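Local coordinates for fiber protein (Human adenovirus 16, PDB 3CNC), which probably forms the trimeric receptor-binding knob at the tip of the adenovirus fibre, through which the virus is thought to attach to CD46 on host cells, at residues 73-76 and 77-81; 158-161 and 162-166. All coordinates share one frame; numbering follows the deposited sequence.

Contact 1: 73-76 and 77-81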
loop_
_atom_site.group_PDB
_atom_site.type_symbol
_atom_site.label_atom_id
_atom_site.label_comp_id
_atom_site.label_asym_id
_atom_site.label_seq_id
_atom_site.Cartn_x
_atom_site.Cartn_y
_atom_site.Cartn_z
ATOM N N ALA A 73 -14.879 -17.534 12.879
ATOM C CA ALA A 73 -15.028 -18.039 14.241
ATOM C C ALA A 73 -16.361 -18.781 14.472
ATOM O O ALA A 73 -16.936 -18.743 15.565
ATOM C CB ALA A 73 -14.890 -16.888 15.225
ATOM N N SER A 74 -16.850 -19.452 13.436
ATOM C CA SER A 74 -18.096 -20.198 13.537
ATOM C C SER A 74 -18.253 -21.127 12.348
ATOM O O SER A 74 -17.672 -20.899 11.277
ATOM C CB SER A 74 -19.302 -19.252 13.595
ATOM O OG SER A 74 -19.614 -18.734 12.314
ATOM N N GLU A 75 -19.050 -22.171 12.540
ATOM C CA GLU A 75 -19.298 -23.142 11.483
ATOM C C GLU A 75 -19.838 -22.441 10.232
ATOM O O GLU A 75 -19.527 -22.831 9.101
ATOM C CB GLU A 75 -20.288 -24.199 11.978
ATOM C CG GLU A 75 -20.438 -25.388 11.053
ATOM C CD GLU A 75 -21.067 -26.580 11.745
ATOM O OE1 GLU A 75 -21.260 -27.616 11.078
ATOM O OE2 GLU A 75 -21.364 -26.481 12.958
ATOM N N TYR A 76 -20.636 -21.396 10.431
ATOM C CA TYR A 76 -21.178 -20.666 9.294
ATOM C C TYR A 76 -20.079 -19.986 8.484
ATOM O O TYR A 76 -19.956 -20.226 7.278
ATOM C CB TYR A 76 -22.193 -19.607 9.739
ATOM C CG TYR A 76 -22.678 -18.760 8.581
ATOM C CD1 TYR A 76 -22.313 -17.420 8.472
ATOM C CD2 TYR A 76 -23.457 -19.314 7.562
ATOM C CE1 TYR A 76 -22.710 -16.651 7.379
ATOM C CE2 TYR A 76 -23.857 -18.556 6.465
ATOM C CZ TYR A 76 -23.480 -17.226 6.382
ATOM O OH TYR A 76 -23.874 -16.465 5.305
ATOM N N THR A 77 -19.288 -19.137 9.141
ATOM C CA THR A 77 -18.216 -18.431 8.447
ATOM C C THR A 77 -17.193 -19.417 7.907
ATOM O O THR A 77 -16.706 -19.261 6.785
ATOM C CB THR A 77 -17.459 -17.412 9.366
ATOM O OG1 THR A 77 -16.686 -18.116 10.353
ATOM C CG2 THR A 77 -18.442 -16.471 10.055
ATOM N N ASN A 78 -16.884 -20.445 8.691
ATOM C CA ASN A 78 -15.881 -21.410 8.265
ATOM C C ASN A 78 -16.377 -22.432 7.250
ATOM O O ASN A 78 -15.688 -23.392 6.921
ATOM C CB ASN A 78 -15.261 -22.079 9.494
ATOM C CG ASN A 78 -14.564 -21.064 10.406
ATOM O OD1 ASN A 78 -14.036 -20.055 9.933
ATOM N ND2 ASN A 78 -14.558 -21.330 11.708
ATOM N N THR A 79 -17.565 -22.190 6.720
ATOM C CA THR A 79 -18.142 -23.076 5.727
ATOM C C THR A 79 -18.361 -22.300 4.441
ATOM O O THR A 79 -18.412 -22.879 3.353
ATOM C CB THR A 79 -19.487 -23.636 6.211
ATOM O OG1 THR A 79 -19.262 -24.485 7.340
ATOM C CG2 THR A 79 -20.164 -24.431 5.114
ATOM N N LEU A 80 -18.476 -20.982 4.580
ATOM C CA LEU A 80 -18.711 -20.096 3.451
ATOM C C LEU A 80 -17.946 -20.436 2.186
ATOM O O LEU A 80 -18.461 -20.246 1.083
ATOM C CB LEU A 80 -18.396 -18.652 3.843
ATOM C CG LEU A 80 -19.402 -17.955 4.755
ATOM C CD1 LEU A 80 -18.795 -16.669 5.278
ATOM C CD2 LEU A 80 -20.696 -17.684 3.989
ATOM N N PHE A 81 -16.725 -20.943 2.327
ATOM C CA PHE A 81 -15.919 -21.254 1.154
ATOM C C PHE A 81 -16.063 -22.645 0.554
ATOM O O PHE A 81 -15.150 -23.151 -0.103
ATOM C CB PHE A 81 -14.447 -20.937 1.437
ATOM C CG PHE A 81 -14.129 -19.457 1.405
ATOM C CD1 PHE A 81 -12.844 -19.002 1.668
ATOM C CD2 PHE A 81 -15.113 -18.521 1.092
ATOM C CE1 PHE A 81 -12.546 -17.643 1.621
ATOM C CE2 PHE A 81 -14.820 -17.158 1.044
ATOM C CZ PHE A 81 -13.535 -16.721 1.308
#
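Ser74 and Asn78 close an alpha-turn in the loop that leaves strand 63-72 of the fibre-knob beta-sandwich: Asn78 N donates to Ser74 O at 2.7 Å, reaching the oxygen nearly along the C=O axis. Packing is tight on the side where Thr77 is buried. Thr77 OG1 also donates to Ser74 O (3.1 Å), tilted 19° from the carbonyl plane, which gives that oxygen two donors. With chi1 at 69°, OG1 lies between the backbone N and the carbonyl carbon and is turned back over the start of the turn, where Ala73 N makes a weak bond to it. Thr77 also donates from its backbone, completing an ST motif: Thr77 N reaches Ser74 OG in an almost straight bond of 3.2 Å, while Thr77 CG2 rests 3.4 Å from the same OG. Asn78 CB and CG lean on Ser74 O, and its OD1 is taken by the backbone N of Leu206, tying the turn to a neighbouring loop. The following turn is looser. Tyr76 O accepts Thr79 N from well above its carbonyl plane and Leu80 N only weakly. Glu75 stretches outward along an extended chain, beside Thr79 and pointing the same way; the modelled approach of Thr79 OG1 to Glu75 O is too short to be trusted in detail. Tyr76 is exposed as well, although its side chain touches Lys43. One face of its ring is covered by Leu80 CG, and the outer end of the ring rests on a single methyl, with Leu80 CD2 3.7 Å from Tyr76 CZ and 3.6 Å from Tyr76 OH.

Contact 2: 158-161 and 162-166; sequences YKST and NGTLF
Ser160 and Gly163 bracket the type I turn of a beta hairpin with a G1 bulge. Backbone bonds define it: Gly163 N donates to Ser160 O from above the carbonyl plane, while Ser160 N returns to Thr164 O at 2.9 Å, in the carbonyl plane of Thr164. Gly163 has a positive phi (98°), as the bulge position requires. Tyr158 and Phe166 then form an antiparallel hydrogen-bonded pair, Phe166 N to Tyr158 O at 2.8 Å and Tyr158 N to Phe166 O at 3.0 Å. Among side-chain polar contacts, Ser160 OG and Thr164 OG1 share a 2.7 Å hydrogen bond across the turn; Ser160 chi1 of 80° sets OG between its own N and carbonyl carbon, directed at Thr164. The backbone oxygen Tyr158 O lies at the edge of the Phe166 ring, in its plane. Apolar packing splits between two faces. On one, Phe166 CE1 lies 3.7 Å from Ser160 CB, and Phe166 CD1 approaches the Tyr158 ring near its plane, 4.4 Å from Tyr158 CD2. On the other, Leu165 CD2 crosses the base of the Lys159 chain, 4.0 Å from Lys159 CB. Beyond it Lys159 makes a cation-pi contact with Tyr151 of the second subunit, and both residues pack on Tyr153 of that subunit. The hairpin joins strand 151-159, outermost in its sheet within this chain, to strand 165-174, which is flanked on its far side by strand 185-194.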
loop_
_atom_site.group_PDB
_atom_site.type_symbol
_atom_site.label_atom_id
_atom_site.label_comp_id
_atom_site.label_asym_id
_atom_site.label_seq_id
_atom_site.Cartn_x
_atom_site.Cartn_y
_atom_site.Cartn_z
ATOM N N TYR A 158 -7.035 -15.843 -0.041
ATOM C CA TYR A 158 -7.453 -16.921 0.833
ATOM C C TYR A 158 -6.594 -18.117 0.433
ATOM O O TYR A 158 -6.530 -18.470 -0.742
ATOM C CB TYR A 158 -8.921 -17.267 0.627
ATOM C CG TYR A 158 -9.305 -18.515 1.377
ATOM C CD1 TYR A 158 -9.418 -18.505 2.770
ATOM C CD2 TYR A 158 -9.500 -19.724 0.705
ATOM C CE1 TYR A 158 -9.714 -19.665 3.471
ATOM C CE2 TYR A 158 -9.794 -20.888 1.402
ATOM C CZ TYR A 158 -9.899 -20.849 2.778
ATOM O OH TYR A 158 -10.193 -21.992 3.463
ATOM N N LYS A 159 -5.919 -18.718 1.406
ATOM C CA LYS A 159 -5.071 -19.879 1.145
ATOM C C LYS A 159 -5.850 -21.133 1.538
ATOM O O LYS A 159 -6.141 -21.343 2.718
ATOM C CB LYS A 159 -3.784 -19.792 1.970
ATOM C CG LYS A 159 -2.751 -20.868 1.650
ATOM C CD LYS A 159 -1.612 -20.824 2.659
ATOM C CE LYS A 159 -0.586 -21.919 2.417
ATOM N NZ LYS A 159 0.315 -22.073 3.598
ATOM N N SER A 160 -6.187 -21.963 0.556
ATOM C CA SER A 160 -6.953 -23.175 0.837
ATOM C C SER A 160 -6.120 -24.273 1.477
ATOM O O SER A 160 -4.887 -24.195 1.529
ATOM C CB SER A 160 -7.607 -23.720 -0.437
ATOM O OG SER A 160 -6.676 -24.439 -1.216
ATOM N N THR A 161 -6.811 -25.302 1.955
ATOM C CA THR A 161 -6.172 -26.432 2.616
ATOM C C THR A 161 -5.048 -27.072 1.798
ATOM O O THR A 161 -4.019 -27.442 2.354
ATOM C CB THR A 161 -7.215 -27.507 2.993
ATOM O OG1 THR A 161 -8.161 -26.945 3.911
ATOM C CG2 THR A 161 -6.542 -28.704 3.660
ATOM N N ASN A 162 -5.228 -27.191 0.487
ATOM C CA ASN A 162 -4.192 -27.803 -0.341
ATOM C C ASN A 162 -3.080 -26.827 -0.704
ATOM O O ASN A 162 -2.126 -27.196 -1.389
ATOM C CB ASN A 162 -4.793 -28.388 -1.620
ATOM C CG ASN A 162 -5.182 -27.326 -2.625
ATOM O OD1 ASN A 162 -5.663 -27.639 -3.711
ATOM N ND2 ASN A 162 -4.975 -26.064 -2.270
ATOM N N GLY A 163 -3.215 -25.577 -0.267
ATOM C CA GLY A 163 -2.187 -24.588 -0.544
ATOM C C GLY A 163 -2.409 -23.642 -1.711
ATOM O O GLY A 163 -1.527 -22.847 -2.027
ATOM N N THR A 164 -3.567 -23.710 -2.358
ATOM C CA THR A 164 -3.838 -22.825 -3.486
ATOM C C THR A 164 -4.341 -21.453 -3.032
ATOM O O THR A 164 -5.094 -21.339 -2.063
ATOM C CB THR A 164 -4.868 -23.442 -4.464
ATOM O OG1 THR A 164 -6.008 -23.903 -3.729
ATOM C CG2 THR A 164 -4.250 -24.607 -5.233
ATOM N N LEU A 165 -3.910 -20.415 -3.742
ATOM C CA LEU A 165 -4.295 -19.049 -3.419
ATOM C C LEU A 165 -5.473 -18.558 -4.247
ATOM O O LEU A 165 -5.390 -18.461 -5.474
ATOM C CB LEU A 165 -3.116 -18.102 -3.639
ATOM C CG LEU A 165 -1.903 -18.272 -2.730
ATOM C CD1 LEU A 165 -0.805 -17.310 -3.188
ATOM C CD2 LEU A 165 -2.295 -18.001 -1.284
ATOM N N PHE A 166 -6.573 -18.249 -3.570
ATOM C CA PHE A 166 -7.743 -17.736 -4.260
ATOM C C PHE A 166 -7.800 -16.226 -4.067
ATOM O O PHE A 166 -7.816 -15.732 -2.941
ATOM C CB PHE A 166 -9.021 -18.385 -3.726
ATOM C CG PHE A 166 -9.148 -19.841 -4.069
ATOM C CD1 PHE A 166 -8.395 -20.799 -3.394
ATOM C CD2 PHE A 166 -10.013 -20.256 -5.079
ATOM C CE1 PHE A 166 -8.500 -22.150 -3.717
ATOM C CE2 PHE A 166 -10.126 -21.608 -5.414
ATOM C CZ PHE A 166 -9.365 -22.559 -4.727
#

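Overall arrangement
Contact 1 comes first along the chain, in the loop between strands 63-72 and 85-94; contact 2 follows at the hairpin tip joining strands 151-159 and 165-174. Their centres lie about 16 Å apart, on the same side of the chain's centre, and they meet where the rings of Phe81 and Tyr158 pack edge-to-face, Phe81 CE1 being 3.4 Å from Tyr158 CG. A third loop, between strands 185-194 and 211-216, binds both: Glu200 pairs through its backbone with Phe81 and through its carboxylate with Tyr158 OH and Thr161 N. Three loops are thus linked at one end of the sandwich, and of the two contacts, contact 2 alone touches another subunit.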